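Hypothetical protein PH1320 (Pyrococcus horikoshii, PDB 2E87) probably binds GTP as a member of the NOG1 branch of the Obg-type GTPases and holds GDP in this crystal, its cellular role being unknown. Local coordinates at residues 78-81 and 87-90; 103-108 and 137-142. One frame throughout, in Å; residues are numbered along the deposited sequence.

In the fold
Interactions 1 and 2 both lie in the NOG1 N-terminal helical domain, away from the GDP site, and share helix 88-117. Interaction 1 is at the N-terminal end of that helix, where it packs beside helix 76-86, the one just before it in the chain. Interaction 2 lies further along, where the same helix runs beside helix 122-142; the two centres are 27 Å apart. Place dictates chemistry. Interaction 1 is a surface contact built from long polar and charged side chains, with one weak hydrogen bond across it. Interaction 2 is buried and wholly aliphatic, its leucine, isoleucine and valine branches filling the seam between two antiparallel helices.

Interaction 1 (78-81 and 87-90); sequences YQEL and DRDT
Gln79 and Arg88 meet through their polar ends. Arg88 NH1 donates to Gln79 OE1 over 3.4 Å, a weak bond because it is long, although nearly straight at 168°. OE1 sits at the guanidinium edge, in its plane, whereas the amide itself is turned almost perpendicular, 85° away. The other end of the amide is committed elsewhere, since Gln79 NE2 donates to Leu74 O, which probably sets the way OE1 faces. Glutamine suits the spot by offering both a donor and an acceptor. Arg88 CG stands anti to the backbone N (chi1 -173°), and bends further out carry the guanidinium across to the side of helix 76-86, with the backbone carbonyl oxygen Gln79 O above one face. An alanine here is likely to leave NH1 without this acceptor and Leu74 O without its amide donor.

The charge component is looser. Glu80 OE1 lies 4.5 Å from Arg88 NH2, near the guanidinium plane but beyond a salt bridge, so the attraction is probably modest. The stronger tie of this carboxylate is from OE2 to Gln238 NE2.

Capping accounts for the start of the second helix. Asp87, with positive phi after helix 76-86, is the N-cap: its OD1 accepts from Thr90 N at 2.8 Å through the anti lone pair, and from Thr90 OG1 at 2.8 Å, the hydroxyl coming from above the carboxylate plane. Aspartate is short enough to fold over the first turn and accept from this amide, and two donors hold its oxygen.

Arg88 N donates to Asp83 OD2 of helix 76-86, a bond that spans the turn between the two helices. Arg88 also rests on Leu71, while Glu80, through Gln238 and Ala242, links this corner of the helical domain to helix 234-241 and the segment after it.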
loop_
_atom_site.group_PDB
_atom_site.type_symbol
_atom_site.label_atom_id
_atom_site.label_comp_id
_atom_site.label_asym_id
_atom_site.label_seq_id
_atom_site.Cartn_x
_atom_site.Cartn_y
_atom_site.Cartn_z
ATOM N N TYR A 78 1.802 -4.039 -2.275
ATOM C CA TYR A 78 0.936 -3.052 -1.630
ATOM C C TYR A 78 -0.486 -3.600 -1.453
ATOM O O TYR A 78 -1.165 -3.283 -0.475
ATOM C CB TYR A 78 0.908 -1.740 -2.411
ATOM C CG TYR A 78 2.073 -0.822 -2.103
ATOM C CD1 TYR A 78 2.560 -0.708 -0.809
ATOM C CD2 TYR A 78 2.672 -0.050 -3.093
ATOM C CE1 TYR A 78 3.598 0.130 -0.494
ATOM C CE2 TYR A 78 3.733 0.813 -2.784
ATOM C CZ TYR A 78 4.185 0.891 -1.475
ATOM O OH TYR A 78 5.211 1.732 -1.124
ATOM N N GLN A 79 -0.938 -4.426 -2.385
ATOM C CA GLN A 79 -2.269 -5.002 -2.239
ATOM C C GLN A 79 -2.268 -5.820 -0.955
ATOM O O GLN A 79 -3.215 -5.803 -0.174
ATOM C CB GLN A 79 -2.598 -5.896 -3.425
ATOM C CG GLN A 79 -3.036 -5.120 -4.643
ATOM C CD GLN A 79 -3.286 -6.011 -5.835
ATOM O OE1 GLN A 79 -3.906 -7.070 -5.722
ATOM N NE2 GLN A 79 -2.809 -5.584 -6.993
ATOM N N GLU A 80 -1.170 -6.515 -0.723
ATOM C CA GLU A 80 -1.068 -7.334 0.471
ATOM C C GLU A 80 -1.018 -6.469 1.746
ATOM O O GLU A 80 -1.752 -6.712 2.704
ATOM C CB GLU A 80 0.164 -8.232 0.347
ATOM C CG GLU A 80 0.055 -9.543 1.044
ATOM C CD GLU A 80 -1.195 -10.307 0.670
ATOM O OE1 GLU A 80 -1.565 -10.348 -0.517
ATOM O OE2 GLU A 80 -1.807 -10.887 1.580
ATOM N N LEU A 81 -0.181 -5.441 1.773
ATOM C CA LEU A 81 -0.123 -4.633 2.970
ATOM C C LEU A 81 -1.372 -3.782 3.173
ATOM O O LEU A 81 -1.745 -3.507 4.307
ATOM C CB LEU A 81 1.136 -3.774 2.985
ATOM C CG LEU A 81 2.444 -4.560 3.082
ATOM C CD1 LEU A 81 3.553 -3.592 3.308
ATOM C CD2 LEU A 81 2.405 -5.537 4.216
ATOM N N ASP A 87 -7.976 -3.909 5.611
ATOM C CA ASP A 87 -8.826 -4.978 5.075
ATOM C C ASP A 87 -9.357 -4.709 3.671
ATOM O O ASP A 87 -10.266 -3.910 3.480
ATOM C CB ASP A 87 -10.016 -5.282 5.999
ATOM C CG ASP A 87 -10.740 -6.543 5.585
ATOM O OD1 ASP A 87 -11.729 -6.461 4.832
ATOM O OD2 ASP A 87 -10.292 -7.635 5.985
ATOM N N ARG A 88 -8.801 -5.421 2.700
ATOM C CA ARG A 88 -9.177 -5.250 1.307
ATOM C C ARG A 88 -10.674 -5.311 1.010
ATOM O O ARG A 88 -11.197 -4.472 0.278
ATOM C CB ARG A 88 -8.481 -6.296 0.440
ATOM C CG ARG A 88 -8.702 -6.067 -1.049
ATOM C CD ARG A 88 -8.759 -7.376 -1.808
ATOM N NE ARG A 88 -7.526 -8.140 -1.682
ATOM C CZ ARG A 88 -6.463 -7.978 -2.463
ATOM N NH1 ARG A 88 -6.482 -7.072 -3.441
ATOM N NH2 ARG A 88 -5.382 -8.725 -2.261
ATOM N N ASP A 89 -11.350 -6.317 1.554
ATOM C CA ASP A 89 -12.771 -6.500 1.297
ATOM C C ASP A 89 -13.608 -5.349 1.856
ATOM O O ASP A 89 -14.558 -4.896 1.225
ATOM C CB ASP A 89 -13.224 -7.855 1.854
ATOM C CG ASP A 89 -14.688 -8.157 1.555
ATOM O OD1 ASP A 89 -15.511 -8.066 2.498
ATOM O OD2 ASP A 89 -15.019 -8.477 0.387
ATOM N N THR A 90 -13.240 -4.866 3.029
ATOM C CA THR A 90 -13.934 -3.751 3.644
ATOM C C THR A 90 -13.731 -2.485 2.809
ATOM O O THR A 90 -14.666 -1.702 2.604
ATOM C CB THR A 90 -13.411 -3.495 5.076
ATOM O OG1 THR A 90 -13.651 -4.655 5.875
ATOM C CG2 THR A 90 -14.107 -2.305 5.715
#

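Interaction 2 (103-108 and 137-142)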
loop_
_atom_site.group_PDB
_atom_site.type_symbol
_atom_site.label_atom_id
_atom_site.label_comp_id
_atom_site.label_asym_id
_atom_site.label_seq_id
_atom_site.Cartn_x
_atom_site.Cartn_y
_atom_site.Cartn_z
ATOM N N ARG A 103 -24.933 7.128 -7.545
ATOM C CA ARG A 103 -25.913 6.640 -8.507
ATOM C C ARG A 103 -27.359 6.927 -8.097
ATOM O O ARG A 103 -28.137 7.429 -8.895
ATOM C CB ARG A 103 -25.700 5.135 -8.735
ATOM C CG ARG A 103 -25.762 4.673 -10.186
ATOM C CD ARG A 103 -24.602 3.726 -10.548
ATOM N NE ARG A 103 -24.334 2.718 -9.522
ATOM C CZ ARG A 103 -25.239 1.874 -9.024
ATOM N NH1 ARG A 103 -26.495 1.905 -9.454
ATOM N NH2 ARG A 103 -24.889 1.002 -8.079
ATOM N N ILE A 104 -27.724 6.622 -6.859
ATOM C CA ILE A 104 -29.088 6.868 -6.405
ATOM C C ILE A 104 -29.431 8.362 -6.374
ATOM O O ILE A 104 -30.571 8.756 -6.632
ATOM C CB ILE A 104 -29.308 6.326 -4.999
ATOM C CG1 ILE A 104 -28.546 5.018 -4.827
ATOM C CG2 ILE A 104 -30.786 6.109 -4.766
ATOM C CD1 ILE A 104 -28.829 3.993 -5.922
ATOM N N ILE A 105 -28.445 9.192 -6.045
ATOM C CA ILE A 105 -28.672 10.630 -5.973
ATOM C C ILE A 105 -28.916 11.234 -7.348
ATOM O O ILE A 105 -29.732 12.145 -7.499
ATOM C CB ILE A 105 -27.492 11.324 -5.271
ATOM C CG1 ILE A 105 -27.589 11.041 -3.769
ATOM C CG2 ILE A 105 -27.494 12.812 -5.552
ATOM C CD1 ILE A 105 -26.374 11.451 -3.001
ATOM N N ARG A 106 -28.209 10.716 -8.345
ATOM C CA ARG A 106 -28.372 11.176 -9.714
ATOM C C ARG A 106 -29.785 10.810 -10.165
ATOM O O ARG A 106 -30.496 11.605 -10.782
ATOM C CB ARG A 106 -27.346 10.494 -10.620
ATOM C CG ARG A 106 -27.558 10.796 -12.084
ATOM C CD ARG A 106 -27.427 12.286 -12.349
ATOM N NE ARG A 106 -28.320 12.731 -13.414
ATOM C CZ ARG A 106 -28.312 13.953 -13.933
ATOM N NH1 ARG A 106 -27.446 14.859 -13.489
ATOM N NH2 ARG A 106 -29.175 14.273 -14.888
ATOM N N GLU A 107 -30.186 9.593 -9.838
ATOM C CA GLU A 107 -31.504 9.098 -10.191
ATOM C C GLU A 107 -32.580 9.909 -9.465
ATOM O O GLU A 107 -33.597 10.279 -10.047
ATOM C CB GLU A 107 -31.603 7.621 -9.812
ATOM C CG GLU A 107 -32.881 6.932 -10.212
ATOM C CD GLU A 107 -32.985 5.547 -9.592
ATOM O OE1 GLU A 107 -31.951 4.836 -9.559
ATOM O OE2 GLU A 107 -34.093 5.170 -9.142
ATOM N N LEU A 108 -32.359 10.187 -8.189
ATOM C CA LEU A 108 -33.338 10.954 -7.437
ATOM C C LEU A 108 -33.460 12.356 -8.026
ATOM O O LEU A 108 -34.555 12.878 -8.152
ATOM C CB LEU A 108 -32.948 11.024 -5.957
ATOM C CG LEU A 108 -33.097 9.700 -5.204
ATOM C CD1 LEU A 108 -32.502 9.811 -3.796
ATOM C CD2 LEU A 108 -34.574 9.332 -5.144
ATOM N N ALA A 137 -30.253 13.366 2.307
ATOM C CA ALA A 137 -29.681 13.258 3.641
ATOM C C ALA A 137 -29.675 11.796 4.104
ATOM O O ALA A 137 -28.716 11.322 4.711
ATOM C CB ALA A 137 -30.473 14.108 4.614
ATOM N N SER A 138 -30.748 11.082 3.805
ATOM C CA SER A 138 -30.876 9.685 4.183
ATOM C C SER A 138 -29.883 8.771 3.443
ATOM O O SER A 138 -29.273 7.887 4.048
ATOM C CB SER A 138 -32.312 9.222 3.933
ATOM O OG SER A 138 -32.435 7.828 4.121
ATOM N N VAL A 139 -29.737 8.969 2.136
ATOM C CA VAL A 139 -28.794 8.162 1.369
ATOM C C VAL A 139 -27.401 8.365 1.952
ATOM O O VAL A 139 -26.670 7.403 2.167
ATOM C CB VAL A 139 -28.807 8.548 -0.141
ATOM C CG1 VAL A 139 -27.681 7.856 -0.886
ATOM C CG2 VAL A 139 -30.130 8.155 -0.766
ATOM N N LEU A 140 -27.043 9.610 2.255
ATOM C CA LEU A 140 -25.716 9.890 2.811
ATOM C C LEU A 140 -25.540 9.302 4.203
ATOM O O LEU A 140 -24.435 8.886 4.575
ATOM C CB LEU A 140 -25.438 11.400 2.856
ATOM C CG LEU A 140 -25.352 12.075 1.490
ATOM C CD1 LEU A 140 -25.105 13.585 1.642
ATOM C CD2 LEU A 140 -24.230 11.390 0.698
ATOM N N ARG A 141 -26.615 9.283 4.990
ATOM C CA ARG A 141 -26.502 8.695 6.314
ATOM C C ARG A 141 -26.388 7.188 6.189
ATOM O O ARG A 141 -25.785 6.550 7.035
ATOM C CB ARG A 141 -27.666 9.109 7.217
ATOM C CG ARG A 141 -27.554 10.574 7.588
ATOM C CD ARG A 141 -28.587 11.036 8.580
ATOM N NE ARG A 141 -28.501 12.483 8.796
ATOM C CZ ARG A 141 -29.454 13.348 8.447
ATOM N NH1 ARG A 141 -30.568 12.908 7.862
ATOM N NH2 ARG A 141 -29.302 14.648 8.689
ATOM N N ASP A 142 -26.919 6.622 5.111
ATOM C CA ASP A 142 -26.794 5.182 4.921
ATOM C C ASP A 142 -25.306 4.807 4.787
ATOM O O ASP A 142 -24.899 3.721 5.204
ATOM C CB ASP A 142 -27.510 4.712 3.648
ATOM C CG ASP A 142 -29.024 4.783 3.748
ATOM O OD1 ASP A 142 -29.556 4.750 4.875
ATOM O OD2 ASP A 142 -29.683 4.847 2.683
#
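Ile105 approaches Val139 and Leu140 with two different carbons of one branch. Its CG1 lies 4.3 Å from Val139 CG1, and because the chain continues extended (chi2 170°), CD1 is carried on to Leu140 CD2, also at 4.3 Å. A long, branched aliphatic side chain thus covers two successive residues of the partner helix. One turn later, Leu108 takes over: its CD1 is 4.2 Å from Val139 CG2, the two side chains passing alongside each other and heading opposite ways.

Val139 is therefore shared. With CG1 anti to its backbone N (chi1 171°) and CG2 beside that N, its two methyls part, CG1 toward Ile105 and CG2 toward Leu108. It also touches Trp100 and Ala101, so at least four residues of helix 88-117 meet it. A compact beta-branched residue fits here: its two methyls serve two neighbours without a long chain to accommodate. All the contacts across are apolar, and no hydrogen bond is needed, since the backbones satisfy themselves within their own helices.

Segments 103-108 and 137-142 run antiparallel, their axes approaching to 10.5 Å at an angle of 173°, as expected for neighbours in an up-and-down bundle. Polar ends stay on the outer faces, Arg103 pairing with Asp99 and Arg106 with Glu109. Helix 38-67 meets Ile105 through Ser54, Val57 and Arg58, and helix 14-30 meets Leu140 through Leu17 and Ile18; with these two helices covering it, the seam between helices 88-117 and 122-142 is consistent with the interior of a helical bundle.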